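Local coordinates for protein response regulator (Caulobacter vibrioides, PDB 3T0Y) that probably links a two-component signal to the general stress response, its sigma-factor-like part, the piece present here, binding an anti-sigma factor, at residues P26-Y31 and H44-A49; Q39-H44 and R96-F101; L50-L53 and E57-L60; L79-D84 and L90-P95. All blocks are in the same frame, centred on the assembly; numbering follows the deposited sequence.

Contact 1 of 4, residues P26-Y31 and H44-A49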
loop_
_atom_site.group_PDB
_atom_site.type_symbol
_atom_site.label_atom_id
_atom_site.label_comp_id
_atom_site.label_asym_id
_atom_site.label_seq_id
_atom_site.Cartn_x
_atom_site.Cartn_y
_atom_site.Cartn_z
ATOM N N PRO C 26 4.791 4.716 15.793
ATOM C CA PRO C 26 5.027 5.759 14.782
ATOM C C PRO C 26 6.259 5.453 13.932
ATOM O O PRO C 26 6.331 5.876 12.775
ATOM C CB PRO C 26 5.282 7.026 15.622
ATOM C CG PRO C 26 4.675 6.746 16.952
ATOM C CD PRO C 26 4.815 5.255 17.163
ATOM N N TYR C 27 7.226 4.735 14.499
ATOM C CA TYR C 27 8.470 4.465 13.777
ATOM C C TYR C 27 8.324 3.335 12.771
ATOM O O TYR C 27 8.725 3.477 11.633
ATOM C CB TYR C 27 9.611 4.233 14.756
ATOM C CG TYR C 27 9.766 5.450 15.619
ATOM C CD1 TYR C 27 10.489 6.548 15.168
ATOM C CD2 TYR C 27 9.127 5.541 16.845
ATOM C CE1 TYR C 27 10.607 7.681 15.930
ATOM C CE2 TYR C 27 9.239 6.680 17.624
ATOM C CZ TYR C 27 9.983 7.745 17.159
ATOM O OH TYR C 27 10.101 8.885 17.914
ATOM N N ILE C 28 7.687 2.245 13.174
ATOM C CA ILE C 28 7.409 1.180 12.243
ATOM C C ILE C 28 6.541 1.721 11.105
ATOM O O ILE C 28 6.655 1.271 9.969
ATOM C CB ILE C 28 6.788 -0.065 12.947
ATOM C CG1 ILE C 28 6.909 -1.309 12.068
ATOM C CG2 ILE C 28 5.341 0.165 13.329
ATOM C CD1 ILE C 28 8.315 -1.560 11.589
ATOM N N ARG C 29 5.705 2.723 11.371
ATOM C CA ARG C 29 4.886 3.241 10.273
ATOM C C ARG C 29 5.757 3.974 9.291
ATOM O O ARG C 29 5.520 3.915 8.078
ATOM C CB ARG C 29 3.792 4.194 10.744
ATOM C CG ARG C 29 2.750 3.595 11.638
ATOM C CD ARG C 29 1.687 4.657 11.956
ATOM N NE ARG C 29 0.773 4.887 10.836
ATOM C CZ ARG C 29 0.241 6.065 10.521
ATOM N NH1 ARG C 29 0.550 7.146 11.229
ATOM N NH2 ARG C 29 -0.593 6.165 9.487
ATOM N N ARG C 30 6.743 4.699 9.815
ATOM C CA ARG C 30 7.656 5.421 8.947
ATOM C C ARG C 30 8.382 4.415 8.067
ATOM O O ARG C 30 8.486 4.603 6.866
ATOM C CB ARG C 30 8.675 6.245 9.743
ATOM C CG ARG C 30 9.698 6.948 8.845
ATOM C CD ARG C 30 10.812 7.597 9.638
ATOM N NE ARG C 30 11.403 6.639 10.554
ATOM C CZ ARG C 30 12.226 6.946 11.543
ATOM N NH1 ARG C 30 12.567 8.209 11.764
ATOM N NH2 ARG C 30 12.676 5.984 12.331
ATOM N N TYR C 31 8.884 3.343 8.674
ATOM C CA TYR C 31 9.654 2.363 7.921
ATOM C C TYR C 31 8.760 1.699 6.871
ATOM O O TYR C 31 9.139 1.571 5.706
ATOM C CB TYR C 31 10.240 1.321 8.861
ATOM C CG TYR C 31 10.902 0.175 8.152
ATOM C CD1 TYR C 31 12.075 0.373 7.433
ATOM C CD2 TYR C 31 10.359 -1.108 8.195
ATOM C CE1 TYR C 31 12.689 -0.664 6.768
ATOM C CE2 TYR C 31 10.970 -2.158 7.538
ATOM C CZ TYR C 31 12.151 -1.920 6.822
ATOM O OH TYR C 31 12.800 -2.943 6.172
ATOM N N HIS C 44 -1.027 -1.358 6.005
ATOM C CA HIS C 44 -1.518 -2.713 5.778
ATOM C C HIS C 44 -0.564 -3.733 6.411
ATOM O O HIS C 44 -0.989 -4.679 7.082
ATOM C CB HIS C 44 -1.677 -3.003 4.281
ATOM C CG HIS C 44 -1.703 -4.467 3.960
ATOM N ND1 HIS C 44 -2.798 -5.270 4.219
ATOM C CD2 HIS C 44 -0.759 -5.280 3.425
ATOM C CE1 HIS C 44 -2.532 -6.509 3.842
ATOM N NE2 HIS C 44 -1.301 -6.543 3.360
ATOM N N TYR C 45 0.737 -3.521 6.210
ATOM C CA TYR C 45 1.742 -4.490 6.639
ATOM C C TYR C 45 1.976 -4.447 8.149
ATOM O O TYR C 45 2.228 -5.469 8.790
ATOM C CB TYR C 45 3.054 -4.278 5.870
ATOM C CG TYR C 45 3.056 -4.961 4.528
ATOM C CD1 TYR C 45 3.051 -6.354 4.445
ATOM C CD2 TYR C 45 3.035 -4.227 3.347
ATOM C CE1 TYR C 45 3.045 -6.999 3.220
ATOM C CE2 TYR C 45 3.032 -4.864 2.103
ATOM C CZ TYR C 45 3.039 -6.254 2.056
ATOM O OH TYR C 45 3.051 -6.905 0.852
ATOM N N VAL C 46 1.902 -3.248 8.702
ATOM C CA VAL C 46 1.944 -3.090 10.132
ATOM C C VAL C 46 0.774 -3.836 10.799
ATOM O O VAL C 46 0.960 -4.523 11.811
ATOM C CB VAL C 46 1.907 -1.592 10.531
ATOM C CG1 VAL C 46 1.947 -1.468 12.037
ATOM C CG2 VAL C 46 3.074 -0.843 9.886
ATOM N N ARG C 47 -0.435 -3.672 10.251
ATOM C CA ARG C 47 -1.609 -4.333 10.816
ATOM C C ARG C 47 -1.396 -5.838 10.809
ATOM O O ARG C 47 -1.546 -6.497 11.825
ATOM C CB ARG C 47 -2.896 -3.968 10.055
ATOM C CG ARG C 47 -3.478 -2.599 10.420
ATOM C CD ARG C 47 -4.930 -2.427 9.914
ATOM N NE ARG C 47 -5.050 -2.773 8.502
ATOM C CZ ARG C 47 -4.860 -1.919 7.501
ATOM N NH1 ARG C 47 -4.561 -0.649 7.755
ATOM N NH2 ARG C 47 -4.969 -2.334 6.244
ATOM N N VAL C 48 -1.032 -6.380 9.659
ATOM C CA VAL C 48 -0.798 -7.811 9.562
ATOM C C VAL C 48 0.182 -8.288 10.642
ATOM O O VAL C 48 0.009 -9.379 11.229
ATOM C CB VAL C 48 -0.250 -8.182 8.183
ATOM C CG1 VAL C 48 0.196 -9.636 8.170
ATOM C CG2 VAL C 48 -1.303 -7.900 7.093
ATOM N N ALA C 49 1.192 -7.462 10.909
ATOM C CA ALA C 49 2.243 -7.803 11.879
ATOM C C ALA C 49 1.692 -7.836 13.279
ATOM O O ALA C 49 1.966 -8.761 14.034
ATOM C CB ALA C 49 3.395 -6.811 11.819
#
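The backbones of 26-31 and 44-49 come closest at Arg-29 and Val-46, whose CA atoms lie 7.0 Å apart. Both segments are regular helix, each held by its own i-to-i+4 bonds such as Tyr-31 N to Tyr-27 O, and no hydrogen bond passes between them. The contact is therefore purely one of shape, and it is small: 106 Å² summed over both sides. Val-46 is the main contributor, its bond from CA to CB directed at the facing helix. CG1 stands trans to the backbone N (chi1 180°), which carries it to the CG2 methyl of Ile-28 at 4.0 Å. The two branched side chains run alongside each other in opposite senses rather than meeting end on. The other branch, Val-46 CG2, is laid against the backbone of the partner helix, 4.5 Å from Arg-29 CA and 4.2 Å from Ile-28 O. The two methyls thus divide the work, one for a side chain and one for main chain. Arg-29 offers little more than its main chain here, because its guanidinium turns away to a salt bridge with Asp-43. Behind this pair, Val-46 also packs on Ala-32 of helix 25-36 and Ile-28 on Tyr-71, so the contact closes helices 25-36 and 39-54 into a hairpin of the sigma2-like region, with helix 66-80 against it.

Contact 2 of 4, residues Q39-H44 and R96-F101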
loop_
_atom_site.group_PDB
_atom_site.type_symbol
_atom_site.label_atom_id
_atom_site.label_comp_id
_atom_site.label_asym_id
_atom_site.label_seq_id
_atom_site.Cartn_x
_atom_site.Cartn_y
_atom_site.Cartn_z
ATOM N N GLN C 39 1.565 5.196 2.703
ATOM C CA GLN C 39 1.137 4.943 4.076
ATOM C C GLN C 39 0.070 3.861 4.137
ATOM O O GLN C 39 0.032 3.083 5.084
ATOM C CB GLN C 39 0.617 6.229 4.737
ATOM C CG GLN C 39 0.695 6.209 6.266
ATOM C CD GLN C 39 2.136 6.032 6.773
ATOM O OE1 GLN C 39 2.946 6.969 6.723
ATOM N NE2 GLN C 39 2.465 4.815 7.248
ATOM N N ALA C 40 -0.790 3.806 3.128
ATOM C CA ALA C 40 -1.835 2.779 3.089
ATOM C C ALA C 40 -1.234 1.380 3.001
ATOM O O ALA C 40 -1.600 0.480 3.764
ATOM C CB ALA C 40 -2.785 3.015 1.924
ATOM N N THR C 41 -0.311 1.202 2.059
ATOM C CA THR C 41 0.392 -0.054 1.915
ATOM C C THR C 41 1.192 -0.354 3.203
ATOM O O THR C 41 1.158 -1.489 3.719
ATOM C CB THR C 41 1.316 -0.042 0.682
ATOM O OG1 THR C 41 0.558 0.319 -0.486
ATOM C CG2 THR C 41 1.924 -1.417 0.458
ATOM N N GLY C 42 1.864 0.662 3.747
ATOM C CA GLY C 42 2.667 0.466 4.958
ATOM C C GLY C 42 1.820 0.061 6.169
ATOM O O GLY C 42 2.151 -0.876 6.903
ATOM N N ASP C 43 0.708 0.767 6.368
ATOM C CA ASP C 43 -0.222 0.436 7.435
ATOM C C ASP C 43 -0.826 -0.944 7.241
ATOM O O ASP C 43 -1.113 -1.632 8.203
ATOM C CB ASP C 43 -1.324 1.491 7.541
ATOM C CG ASP C 43 -0.795 2.829 8.016
ATOM O OD1 ASP C 43 0.379 2.872 8.423
ATOM O OD2 ASP C 43 -1.543 3.832 8.014
ATOM N N HIS C 44 -1.027 -1.358 6.005
ATOM C CA HIS C 44 -1.518 -2.713 5.778
ATOM C C HIS C 44 -0.564 -3.733 6.411
ATOM O O HIS C 44 -0.989 -4.679 7.082
ATOM C CB HIS C 44 -1.677 -3.003 4.281
ATOM C CG HIS C 44 -1.703 -4.467 3.960
ATOM N ND1 HIS C 44 -2.798 -5.270 4.219
ATOM C CD2 HIS C 44 -0.759 -5.280 3.425
ATOM C CE1 HIS C 44 -2.532 -6.509 3.842
ATOM N NE2 HIS C 44 -1.301 -6.543 3.360
ATOM N N ARG C 96 1.485 2.916 -7.244
ATOM C CA ARG C 96 1.065 3.484 -8.515
ATOM C C ARG C 96 1.040 2.418 -9.608
ATOM O O ARG C 96 0.241 2.499 -10.545
ATOM C CB ARG C 96 1.943 4.674 -8.911
ATOM C CG ARG C 96 1.148 5.872 -9.448
ATOM C CD ARG C 96 0.278 6.508 -8.351
ATOM N NE ARG C 96 -0.835 7.298 -8.888
ATOM C CZ ARG C 96 -1.716 7.949 -8.137
ATOM N NH1 ARG C 96 -1.612 7.913 -6.814
ATOM N NH2 ARG C 96 -2.702 8.637 -8.703
ATOM N N SER C 97 1.886 1.407 -9.478
ATOM C CA SER C 97 1.915 0.337 -10.466
ATOM C C SER C 97 0.754 -0.584 -10.192
ATOM O O SER C 97 0.166 -1.141 -11.114
ATOM C CB SER C 97 3.225 -0.442 -10.404
ATOM O OG SER C 97 4.339 0.409 -10.643
ATOM N N ARG C 98 0.419 -0.740 -8.917
ATOM C CA ARG C 98 -0.724 -1.560 -8.532
ATOM C C ARG C 98 -2.049 -0.998 -9.035
ATOM O O ARG C 98 -2.949 -1.744 -9.432
ATOM C CB ARG C 98 -0.800 -1.681 -7.021
ATOM C CG ARG C 98 -1.651 -2.850 -6.581
ATOM C CD ARG C 98 -1.292 -3.247 -5.171
ATOM N NE ARG C 98 -1.634 -2.196 -4.241
ATOM C CZ ARG C 98 -0.804 -1.586 -3.410
ATOM N NH1 ARG C 98 0.475 -1.911 -3.346
ATOM N NH2 ARG C 98 -1.294 -0.638 -2.617
ATOM N N GLN C 99 -2.186 0.319 -8.958
ATOM C CA GLN C 99 -3.364 0.982 -9.484
ATOM C C GLN C 99 -3.541 0.709 -10.985
ATOM O O GLN C 99 -4.589 0.237 -11.413
ATOM C CB GLN C 99 -3.244 2.476 -9.227
ATOM C CG GLN C 99 -3.134 2.796 -7.759
ATOM C CD GLN C 99 -2.774 4.243 -7.500
ATOM O OE1 GLN C 99 -2.632 5.040 -8.421
ATOM N NE2 GLN C 99 -2.617 4.587 -6.239
ATOM N N ALA C 100 -2.493 0.990 -11.755
ATOM C CA ALA C 100 -2.510 0.868 -13.199
ATOM C C ALA C 100 -2.798 -0.567 -13.581
ATOM O O ALA C 100 -3.552 -0.839 -14.513
ATOM C CB ALA C 100 -1.194 1.284 -13.749
ATOM N N PHE C 101 -2.187 -1.486 -12.855
ATOM C CA PHE C 101 -2.379 -2.894 -13.109
ATOM C C PHE C 101 -3.817 -3.329 -12.796
ATOM O O PHE C 101 -4.443 -4.019 -13.596
ATOM C CB PHE C 101 -1.387 -3.716 -12.281
ATOM C CG PHE C 101 -1.549 -5.196 -12.448
ATOM C CD1 PHE C 101 -1.100 -5.832 -13.602
ATOM C CD2 PHE C 101 -2.140 -5.960 -11.454
ATOM C CE1 PHE C 101 -1.233 -7.216 -13.760
ATOM C CE2 PHE C 101 -2.280 -7.346 -11.608
ATOM C CZ PHE C 101 -1.829 -7.969 -12.762
#
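Thr-41 and Arg-98 carry this whole contact, a single polar bridge over a backbone gap of 10.6 Å between their CA atoms. Along 96-101, Ser-97 comes first and faces the other way, its OG hydrogen-bonded to Asp-131 of helix 122-140. Arg-98 follows and is the one residue that crosses. CG trans to the backbone N starts the chain outward, and a bend at chi3 (66°) brings the guanidinium round to helix 39-54. There NH2 donates to Thr-41 OG1 at 3.0 Å, nearly straight at 165° and only 9° out of the guanidinium plane, so the hydroxyl sits at the edge of the group. NH1 stays beside the same threonine, 3.6 Å from its OG1 and 4.1 Å from its CG2 methyl. The hydroxyl has a second partner in Asp-38, just before the helix, which probably receives its proton and would strengthen it as an acceptor; NH2 likewise has a second acceptor, Leu-35 O of the second subunit. Further on, Ala-100 and Phe-101 turn to helix 122-140, packing on Leu-128 and on Ala-132 and Ile-136. The bridge buries just 76 Å², yet it ties the start of a sigma2-like helix to the first long helix of the sigma4-like part, the two-domain plan of extracytoplasmic-function sigma factors that PhyR proteins imitate.

Contact 3 of 4, residues L50-L53 and E57-L60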
loop_
_atom_site.group_PDB
_atom_site.type_symbol
_atom_site.label_atom_id
_atom_site.label_comp_id
_atom_site.label_asym_id
_atom_site.label_seq_id
_atom_site.Cartn_x
_atom_site.Cartn_y
_atom_site.Cartn_z
ATOM N N LEU C 50 0.932 -6.809 13.628
ATOM C CA LEU C 50 0.399 -6.694 14.966
ATOM C C LEU C 50 -0.616 -7.797 15.207
ATOM O O LEU C 50 -0.800 -8.243 16.333
ATOM C CB LEU C 50 -0.240 -5.321 15.176
ATOM C CG LEU C 50 0.778 -4.198 14.986
ATOM C CD1 LEU C 50 0.128 -2.833 15.061
ATOM C CD2 LEU C 50 1.869 -4.333 16.024
ATOM N N GLU C 51 -1.267 -8.251 14.150
ATOM C CA GLU C 51 -2.258 -9.306 14.299
ATOM C C GLU C 51 -1.572 -10.641 14.482
ATOM O O GLU C 51 -2.047 -11.492 15.227
ATOM C CB GLU C 51 -3.214 -9.336 13.105
ATOM C CG GLU C 51 -4.264 -8.237 13.175
ATOM C CD GLU C 51 -5.077 -8.124 11.898
ATOM O OE1 GLU C 51 -4.592 -8.609 10.845
ATOM O OE2 GLU C 51 -6.195 -7.555 11.947
ATOM N N ALA C 52 -0.449 -10.825 13.801
ATOM C CA ALA C 52 0.348 -12.029 13.982
ATOM C C ALA C 52 0.748 -12.155 15.455
ATOM O O ALA C 52 0.859 -13.262 16.004
ATOM C CB ALA C 52 1.582 -11.980 13.089
ATOM N N LEU C 53 0.947 -11.008 16.098
ATOM C CA LEU C 53 1.421 -10.989 17.473
ATOM C C LEU C 53 0.271 -11.126 18.462
ATOM O O LEU C 53 0.366 -11.886 19.428
ATOM C CB LEU C 53 2.208 -9.711 17.757
ATOM C CG LEU C 53 3.614 -9.609 17.159
ATOM C CD1 LEU C 53 4.027 -8.147 17.013
ATOM C CD2 LEU C 53 4.633 -10.395 18.001
ATOM N N GLU C 57 0.651 -15.967 16.790
ATOM C CA GLU C 57 1.170 -16.769 15.702
ATOM C C GLU C 57 2.674 -16.549 15.610
ATOM O O GLU C 57 3.432 -17.443 15.215
ATOM C CB GLU C 57 0.463 -16.397 14.395
ATOM C CG GLU C 57 -1.064 -16.377 14.537
ATOM C CD GLU C 57 -1.806 -16.073 13.236
ATOM O OE1 GLU C 57 -1.175 -15.572 12.276
ATOM O OE2 GLU C 57 -3.031 -16.341 13.179
ATOM N N LEU C 58 3.095 -15.346 15.987
ATOM C CA LEU C 58 4.507 -14.987 16.044
ATOM C C LEU C 58 4.738 -14.258 17.354
ATOM O O LEU C 58 3.826 -13.602 17.873
ATOM C CB LEU C 58 4.872 -14.058 14.894
ATOM C CG LEU C 58 4.791 -14.609 13.476
ATOM C CD1 LEU C 58 5.097 -13.492 12.496
ATOM C CD2 LEU C 58 5.751 -15.789 13.288
ATOM N N VAL C 59 5.951 -14.366 17.880
ATOM C CA VAL C 59 6.275 -13.770 19.169
ATOM C C VAL C 59 7.542 -12.918 19.083
ATOM O O VAL C 59 8.451 -13.232 18.317
ATOM C CB VAL C 59 6.468 -14.860 20.249
ATOM C CG1 VAL C 59 5.174 -15.628 20.466
ATOM C CG2 VAL C 59 7.577 -15.816 19.847
ATOM N N LEU C 60 7.576 -11.838 19.861
ATOM C CA LEU C 60 8.754 -11.004 19.989
ATOM C C LEU C 60 9.886 -11.826 20.572
ATOM O O LEU C 60 9.702 -12.477 21.597
ATOM C CB LEU C 60 8.472 -9.818 20.912
ATOM C CG LEU C 60 7.337 -8.913 20.441
ATOM C CD1 LEU C 60 7.122 -7.796 21.422
ATOM C CD2 LEU C 60 7.642 -8.347 19.057
#
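The flat groups that count here are the peptide carbonyls of Ala-52 and Leu-58, each turned to the opposite segment. Leu-58 N approaches Ala-52 O from above the carbonyl plane, 47° out of it, and makes a fairly straight hydrogen bond of 3.1 Å. Glu-57 N is also near the same oxygen, but that bond is weak in its angle; Glu-57 CB rests 3.5 Å from Ala-52 O as well, so the oxygen takes one good bond from Leu-58 N and a weak one from Glu-57 N, with the CB of Glu-57 against it. The carbonyl of Leu-58 answers in the other direction: Leu-53 CA points its hydrogen at Leu-58 O almost in line (173°), and Leu-53 CD2 lies 3.3 Å from that oxygen. The bond from CA to CB of Leu-53 starts away from 57-60, yet with CG placed opposite its carbonyl carbon (chi1 -74°) the branch swings back. CD2 then meets Leu-60 CD2 at 3.8 Å, the two leucines crossing at about a right angle. On the other flank, Ala-52 CB touches Leu-58 CD1 at 3.9 Å. In this way the chain that follows helix 39-54 crosses its last turn. Leu-53 and Leu-60 pack on Leu-17 and Leu-21 of helix 17-21, while Leu-58 lies on Val-73 and Ile-77 of helix 66-80.

Contact 4 of 4, residues L79-D84 and L90-P95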
loop_
_atom_site.group_PDB
_atom_site.type_symbol
_atom_site.label_atom_id
_atom_site.label_comp_id
_atom_site.label_asym_id
_atom_site.label_seq_id
_atom_site.Cartn_x
_atom_site.Cartn_y
_atom_site.Cartn_z
ATOM N N LEU C 79 8.030 -10.182 4.174
ATOM C CA LEU C 79 8.712 -11.150 3.344
ATOM C C LEU C 79 7.745 -12.207 2.838
ATOM O O LEU C 79 7.638 -12.439 1.635
ATOM C CB LEU C 79 9.796 -11.828 4.180
ATOM C CG LEU C 79 10.995 -12.339 3.406
ATOM C CD1 LEU C 79 11.501 -11.228 2.501
ATOM C CD2 LEU C 79 12.069 -12.793 4.371
ATOM N N SER C 80 7.040 -12.840 3.771
ATOM C CA SER C 80 6.131 -13.943 3.463
ATOM C C SER C 80 4.865 -13.547 2.679
ATOM O O SER C 80 4.070 -14.407 2.295
ATOM C CB SER C 80 5.703 -14.642 4.758
ATOM O OG SER C 80 4.594 -13.976 5.350
ATOM N N SER C 81 4.657 -12.255 2.456
ATOM C CA SER C 81 3.443 -11.838 1.769
ATOM C C SER C 81 3.530 -12.173 0.275
ATOM O O SER C 81 2.511 -12.281 -0.398
ATOM C CB SER C 81 3.121 -10.350 2.027
ATOM O OG SER C 81 3.907 -9.491 1.217
ATOM N N ALA C 82 4.744 -12.411 -0.214
ATOM C CA ALA C 82 5.009 -12.561 -1.654
ATOM C C ALA C 82 4.870 -13.926 -2.392
ATOM O O ALA C 82 5.054 -13.950 -3.608
ATOM C CB ALA C 82 6.391 -11.948 -1.989
ATOM N N GLY C 83 4.549 -15.048 -1.745
ATOM C CA GLY C 83 4.103 -15.149 -0.379
ATOM C C GLY C 83 2.927 -16.108 -0.330
ATOM O O GLY C 83 3.046 -17.277 -0.693
ATOM N N ASP C 84 1.779 -15.610 0.107
ATOM C CA ASP C 84 0.606 -16.448 0.249
ATOM C C ASP C 84 -0.667 -15.667 -0.023
ATOM O O ASP C 84 -1.053 -14.812 0.777
ATOM C CB ASP C 84 0.552 -17.057 1.654
ATOM N N LEU C 90 -0.645 -8.618 -3.927
ATOM C CA LEU C 90 -0.783 -7.335 -4.616
ATOM C C LEU C 90 -0.162 -6.202 -3.797
ATOM O O LEU C 90 0.229 -5.177 -4.346
ATOM C CB LEU C 90 -2.252 -7.026 -4.900
ATOM C CG LEU C 90 -2.989 -7.890 -5.931
ATOM C CD1 LEU C 90 -4.488 -7.687 -5.809
ATOM C CD2 LEU C 90 -2.532 -7.593 -7.366
HETATM N N MSE C 91 -0.045 -6.394 -2.487
HETATM C CA MSE C 91 0.477 -5.334 -1.636
HETATM C C MSE C 91 2.002 -5.152 -1.787
HETATM O O MSE C 91 2.578 -4.160 -1.312
HETATM C CB MSE C 91 0.055 -5.553 -0.183
HETATM C CG MSE C 91 -1.470 -5.575 0.007
HETATM SE SE MSE C 91 -2.443 -4.117 -0.920
HETATM C CE MSE C 91 -2.158 -2.846 0.497
ATOM N N ARG C 92 2.642 -6.109 -2.459
ATOM C CA ARG C 92 4.085 -6.042 -2.733
ATOM C C ARG C 92 4.388 -5.248 -3.992
ATOM O O ARG C 92 5.545 -5.020 -4.315
ATOM C CB ARG C 92 4.667 -7.449 -2.884
ATOM C CG ARG C 92 4.650 -8.240 -1.597
ATOM C CD ARG C 92 5.661 -7.654 -0.638
ATOM N NE ARG C 92 6.989 -7.748 -1.230
ATOM C CZ ARG C 92 7.854 -8.719 -0.964
ATOM N NH1 ARG C 92 7.541 -9.652 -0.076
ATOM N NH2 ARG C 92 9.038 -8.736 -1.570
ATOM N N ILE C 93 3.349 -4.859 -4.725
ATOM C CA ILE C 93 3.531 -4.016 -5.894
ATOM C C ILE C 93 3.487 -2.529 -5.505
ATOM O O ILE C 93 2.618 -2.096 -4.737
ATOM C CB ILE C 93 2.422 -4.296 -6.915
ATOM C CG1 ILE C 93 2.517 -5.750 -7.377
ATOM C CG2 ILE C 93 2.513 -3.320 -8.070
ATOM C CD1 ILE C 93 1.291 -6.248 -8.040
ATOM N N ALA C 94 4.417 -1.752 -6.039
ATOM C CA ALA C 94 4.411 -0.308 -5.812
ATOM C C ALA C 94 3.016 0.195 -6.082
ATOM O O ALA C 94 2.421 -0.156 -7.102
ATOM C CB ALA C 94 5.404 0.399 -6.724
ATOM N N PRO C 95 2.484 1.013 -5.168
ATOM C CA PRO C 95 1.106 1.519 -5.236
ATOM C C PRO C 95 0.682 2.067 -6.612
ATOM O O PRO C 95 -0.396 1.702 -7.088
ATOM C CB PRO C 95 1.089 2.619 -4.172
ATOM C CG PRO C 95 2.097 2.127 -3.134
ATOM C CD PRO C 95 3.178 1.451 -3.946
#
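Arg-92 wraps round Ser-81 and Ala-82 and supplies 92 of the 173 Å² buried here. Its chain is folded twice, at chi2 (-70°) and chi3 (-61°), which curls the guanidinium back beside the end of helix 66-80. Ala-82 CB lies over one face of that group, toward its NH1 end, 3.2 Å from Arg-92 NH1 and 3.7 Å from CZ. Ser-81 comes from the edge, near the guanidinium plane, but its OG touches the aliphatic part: 3.1 Å to Arg-92 CD and 3.2 Å to CG. With OG between its own backbone N and carbonyl carbon (chi1 79°), Ser-81 keeps its hydroxyl for other partners, bonding to Tyr-45 OH and Trp-78 O. At the same guanidinium edge, Leu-79 O accepts a weak hydrogen bond of 3.3 Å from Arg-92 NH1, which adds little to the hold. The main hold lies outside the two segments: Arg-92 NH2 forms a salt bridge with Glu-139, and the cation makes a cation-pi contact with Trp-78. The arginine is thus held chiefly by a carboxylate and an aromatic ring, with the carbonyl of Leu-79 a weak third partner. In the fold it sits where the end of helix 66-80 passes the 3-10 turn leading to helix 95-106, with Tyr-45 of helix 39-54 beside it and Leu-140 of helix 122-140 packed against both Ala-82 and Arg-92.

In the fold
Helix 39-54 runs through the set: contacts 1 and 2 share His-44 on it, and contact 3 uses its far end, its centre about 23 Å from that of contact 2. A salt bridge of 2.9 Å from Arg-29 NH2 to Asp-43 OD2 couples contacts 1 and 2. Tyr-45 OH meets Ser-81 OG at 2.7 Å, a probable hydrogen bond from contact 1 to contact 4. Contacts 2 and 4, centres about 10 Å apart, also touch, through the packing of His-44 on Met-91. Contact 2 joins the sigma2-like and sigma4-like parts, and contact 4 lies close by, whereas contacts 1 and 3 lie within the sigma2-like region. Contacts 1, 2 and 4 touch a second copy of the protein.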